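Local coordinates for probable eukaryotic D-amino acid tRNA deacylase, LMAJ005534AAA (Leishmania major, PDB 1TC5), which probably hydrolyses D-tyrosyl-tRNA(Tyr) to D-tyrosine and free tRNA(Tyr), which may protect the cell from harmful effects of D-tyrosine, at residues Leu23-Asn26 / Tyr31-Ala34; Gly37-Ile42 / Gln178-Glu183. All coordinates share one frame; numbering follows the deposited sequence.

Contact 1: residues Leu23-Asn26 / Tyr31-Ala34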
# COMPACT_ATOMS: atom_id res chain seq x y z
N LEU A 23 1.55 9.25 -10.65
CA LEU A 23 1.87 7.93 -11.17
C LEU A 23 2.63 8.07 -12.51
O LEU A 23 2.18 8.71 -13.43
CB LEU A 23 0.60 7.08 -11.33
CG LEU A 23 0.79 5.64 -11.83
CD1 LEU A 23 1.61 4.84 -10.87
CD2 LEU A 23 -0.56 4.95 -12.07
N LEU A 24 3.79 7.43 -12.58
CA LEU A 24 4.63 7.41 -13.76
C LEU A 24 4.02 6.48 -14.81
O LEU A 24 3.74 5.30 -14.54
CB LEU A 24 6.02 6.92 -13.38
CG LEU A 24 7.11 6.94 -14.44
CD1 LEU A 24 7.60 8.37 -14.70
CD2 LEU A 24 8.24 6.06 -13.99
N VAL A 25 3.82 7.01 -16.01
CA VAL A 25 3.12 6.28 -17.07
C VAL A 25 3.97 5.90 -18.29
O VAL A 25 3.52 5.08 -19.09
CB VAL A 25 1.87 7.04 -17.55
CG1 VAL A 25 0.84 7.13 -16.41
CG2 VAL A 25 2.24 8.42 -18.09
N ASN A 26 5.16 6.47 -18.45
CA ASN A 26 6.02 6.15 -19.61
C ASN A 26 7.40 5.53 -19.27
O ASN A 26 8.30 5.49 -20.09
CB ASN A 26 6.21 7.39 -20.52
CG ASN A 26 7.07 8.47 -19.89
OD1 ASN A 26 7.42 8.38 -18.73
ND2 ASN A 26 7.41 9.50 -20.67
N TYR A 31 4.43 11.92 -15.36
CA TYR A 31 3.52 11.55 -14.29
C TYR A 31 2.13 12.11 -14.55
O TYR A 31 1.98 13.25 -14.99
CB TYR A 31 4.02 12.09 -12.96
CG TYR A 31 5.30 11.48 -12.50
CD1 TYR A 31 6.53 11.96 -12.96
CD2 TYR A 31 5.30 10.43 -11.59
CE1 TYR A 31 7.74 11.40 -12.54
CE2 TYR A 31 6.49 9.86 -11.16
CZ TYR A 31 7.71 10.35 -11.64
OH TYR A 31 8.88 9.78 -11.20
N VAL A 32 1.12 11.29 -14.26
CA VAL A 32 -0.27 11.72 -14.26
C VAL A 32 -0.75 11.84 -12.81
O VAL A 32 -0.29 11.10 -11.90
CB VAL A 32 -1.17 10.76 -15.06
CG1 VAL A 32 -0.75 10.75 -16.50
CG2 VAL A 32 -1.11 9.33 -14.52
N ARG A 33 -1.67 12.77 -12.59
CA ARG A 33 -2.03 13.18 -11.26
C ARG A 33 -3.46 12.85 -10.88
O ARG A 33 -4.38 12.89 -11.72
CB ARG A 33 -1.82 14.69 -11.15
CG ARG A 33 -0.36 15.09 -11.27
CD ARG A 33 -0.13 16.50 -10.79
NE ARG A 33 -0.43 16.60 -9.37
CZ ARG A 33 -0.37 17.70 -8.65
NH1 ARG A 33 0.00 18.85 -9.20
NH2 ARG A 33 -0.65 17.66 -7.35
N ALA A 34 -3.62 12.55 -9.59
CA ALA A 34 -4.93 12.49 -8.96
C ALA A 34 -4.96 13.29 -7.66
O ALA A 34 -3.94 13.42 -6.97
CB ALA A 34 -5.31 11.04 -8.67
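The beta hairpin of strands 20-24 and 31-34 holds this contact near its turn, where L23 pairs with V32 and L24 with Y31. L23 and V32 are an antiparallel hydrogen-bonded pair: L23 N donates to V32 O at 2.9 Å, and V32 N returns the bond to L23 O, also at 2.9 Å. The next pair, L24 with Y31, is non-hydrogen-bonded, and its CA atoms draw in to 4.3 Å. There L23 O also receives a CA-H...O contact from Y31 CA at 3.3 Å. On the face of the sheet that carries L24 and Y31, the leucine meets the tyrosine ring. With CG anti to the backbone N (chi1 -174°), L24 lays CD1 over one ring face, 3.8 Å from the centroid and 19° off the normal, in a CH-pi contact displaced toward the rim near Y31 CZ. A leucine suits this buried position because its methyl can lie on the ring of the partly exposed Y31, which also makes a cation-pi contact with R181. Just past the end of strand 20-24, V25 points toward the other strand and its CG1 meets V32 CG2, which lies on the face shared with L23. At 3.5 Å the two methyl carbons are tightly packed; the valines cross at about a right angle, and short beta-branched chains can meet this closely beside the backbone. Strand 31-34 is an edge strand of a three-stranded antiparallel sheet, with 20-24 in the middle and 180-184 beyond it, while L23 rests on L95 of strand 93-98 in the larger sheet.

Contact 2: residues Gly37-Ile42 / Gln178-Glu183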
# COMPACT_ATOMS: atom_id res chain seq x y z
N GLY A 37 -9.15 10.95 -2.98
CA GLY A 37 -9.99 9.82 -3.32
C GLY A 37 -9.38 8.53 -2.84
O GLY A 37 -8.96 8.45 -1.68
N VAL A 38 -9.34 7.53 -3.70
CA VAL A 38 -8.80 6.21 -3.35
C VAL A 38 -7.76 5.72 -4.36
O VAL A 38 -7.97 5.81 -5.58
CB VAL A 38 -9.94 5.20 -3.25
CG1 VAL A 38 -9.40 3.78 -3.04
CG2 VAL A 38 -10.92 5.61 -2.14
N MET A 39 -6.64 5.23 -3.84
CA MET A 39 -5.63 4.53 -4.64
C MET A 39 -5.84 3.03 -4.52
O MET A 39 -5.83 2.46 -3.40
CB MET A 39 -4.22 4.90 -4.21
CG MET A 39 -3.14 4.26 -5.09
SD MET A 39 -1.49 4.90 -4.89
CE MET A 39 -1.13 4.18 -3.26
N VAL A 40 -5.98 2.39 -5.67
CA VAL A 40 -6.32 0.98 -5.79
C VAL A 40 -5.12 0.27 -6.39
O VAL A 40 -4.70 0.63 -7.49
CB VAL A 40 -7.52 0.80 -6.76
CG1 VAL A 40 -7.88 -0.66 -6.96
CG2 VAL A 40 -8.74 1.59 -6.28
N TYR A 41 -4.56 -0.71 -5.67
CA TYR A 41 -3.64 -1.69 -6.22
C TYR A 41 -4.41 -2.98 -6.58
O TYR A 41 -5.16 -3.49 -5.77
CB TYR A 41 -2.56 -2.05 -5.21
CG TYR A 41 -1.54 -1.00 -4.80
CD1 TYR A 41 -1.49 0.24 -5.38
CD2 TYR A 41 -0.60 -1.29 -3.79
CE1 TYR A 41 -0.54 1.20 -4.98
CE2 TYR A 41 0.34 -0.36 -3.39
CZ TYR A 41 0.38 0.89 -3.99
OH TYR A 41 1.32 1.83 -3.60
N ILE A 42 -4.21 -3.52 -7.78
CA ILE A 42 -5.00 -4.65 -8.22
C ILE A 42 -4.18 -5.80 -8.82
O ILE A 42 -3.25 -5.60 -9.59
CB ILE A 42 -6.10 -4.14 -9.23
CG1 ILE A 42 -7.08 -5.25 -9.61
CG2 ILE A 42 -5.48 -3.49 -10.47
CD1 ILE A 42 -8.39 -4.66 -10.16
N GLN A 178 5.77 1.15 -12.09
CA GLN A 178 4.75 2.04 -11.52
C GLN A 178 5.38 3.02 -10.50
O GLN A 178 5.11 2.99 -9.28
CB GLN A 178 3.63 1.21 -10.88
CG GLN A 178 3.01 0.14 -11.79
CD GLN A 178 2.33 0.72 -13.01
OE1 GLN A 178 1.59 1.72 -12.91
NE2 GLN A 178 2.59 0.12 -14.16
N GLY A 179 6.25 3.88 -11.02
CA GLY A 179 6.80 4.96 -10.23
C GLY A 179 5.68 5.77 -9.58
O GLY A 179 4.70 6.12 -10.23
N LEU A 180 5.84 6.09 -8.31
CA LEU A 180 4.75 6.61 -7.50
C LEU A 180 5.20 7.69 -6.51
O LEU A 180 6.23 7.55 -5.85
CB LEU A 180 4.10 5.46 -6.71
CG LEU A 180 2.92 5.83 -5.80
CD1 LEU A 180 1.71 6.32 -6.61
CD2 LEU A 180 2.53 4.65 -4.92
N ARG A 181 4.41 8.76 -6.42
CA ARG A 181 4.44 9.64 -5.26
C ARG A 181 3.02 9.70 -4.69
O ARG A 181 2.06 9.96 -5.41
CB ARG A 181 4.94 11.04 -5.65
CG ARG A 181 6.28 11.05 -6.42
CD ARG A 181 6.89 12.45 -6.63
NE ARG A 181 7.41 12.65 -7.98
CZ ARG A 181 7.08 13.64 -8.82
NH1 ARG A 181 6.20 14.58 -8.47
NH2 ARG A 181 7.64 13.70 -10.02
N PHE A 182 2.91 9.44 -3.40
CA PHE A 182 1.61 9.25 -2.75
C PHE A 182 1.58 10.04 -1.44
O PHE A 182 2.51 9.94 -0.65
CB PHE A 182 1.41 7.78 -2.48
CG PHE A 182 0.13 7.46 -1.80
CD1 PHE A 182 -1.08 7.62 -2.47
CD2 PHE A 182 0.13 6.96 -0.49
CE1 PHE A 182 -2.28 7.30 -1.84
CE2 PHE A 182 -1.07 6.64 0.14
CZ PHE A 182 -2.28 6.81 -0.54
N GLU A 183 0.52 10.83 -1.24
CA GLU A 183 0.30 11.57 0.01
C GLU A 183 -1.06 11.18 0.57
O GLU A 183 -2.06 11.13 -0.16
CB GLU A 183 0.31 13.11 -0.20
CG GLU A 183 1.64 13.69 -0.70
CD GLU A 183 1.51 15.09 -1.31
OE1 GLU A 183 0.64 15.91 -0.90
OE2 GLU A 183 2.31 15.39 -2.22
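M39 and F182 make the tight part of this contact. M39 is extended through its first two torsions and bends only at chi3 (72°), which swings its methyl over the phenyl ring. CE sits 3.6 Å from the F182 ring centroid and 15° off the normal, a CH-pi contact over the face. SD lies obliquely, 4.4 Å from that centroid, giving a Met-aromatic contact. A flexible thioether can fit itself to a flat ring in a buried place like this. L180 comes toward M39 tip to tip, with its CD1 3.9 Å from M39 SD. Its other methyl, CD2, is at the edge of the Y41 ring, 3.3 Å from Y41 OH. These four side chains pack between strand 37-45 of the mixed five-stranded sheet and strand 180-184 of the three-stranded one; the axes of the short segments are 10.0 Å apart at 139°. The polar end of Y41 is hydrogen-bonded to Q16 OE1 of the second subunit, and residues 180-183 pair antiparallel with a strand of that subunit, so the sheet runs on through the homodimer interface. The CA atoms are 8.8 Å apart at M39 and F182, and 10.6 Å at Y41 and Q178, where Q178 does not touch the other segment. R181 and E183, on the other face of their strand, are partly exposed and take no part, as suits charged residues turned from an apolar layer.

Contacts 1 and 2 have centres about 10 Å apart and share the three-stranded sheet. Strand 20-24 is its middle strand, paired with 31-34 on one side in contact 1 and on the other with 180-184, the strand that contact 2 packs against 37-42. L24 N is 2.8 Å from G179 O, a probable hydrogen bond joining the end of strand 20-24 to the residue just before strand 180-184, and L23 CD1 packs 3.4 Å from the same oxygen. Strand 37-45 follows 31-34 directly, and the chain passes from the small sheet to the large one between 34 and 37. Both contacts thus lie within the scaffold of the two sheets.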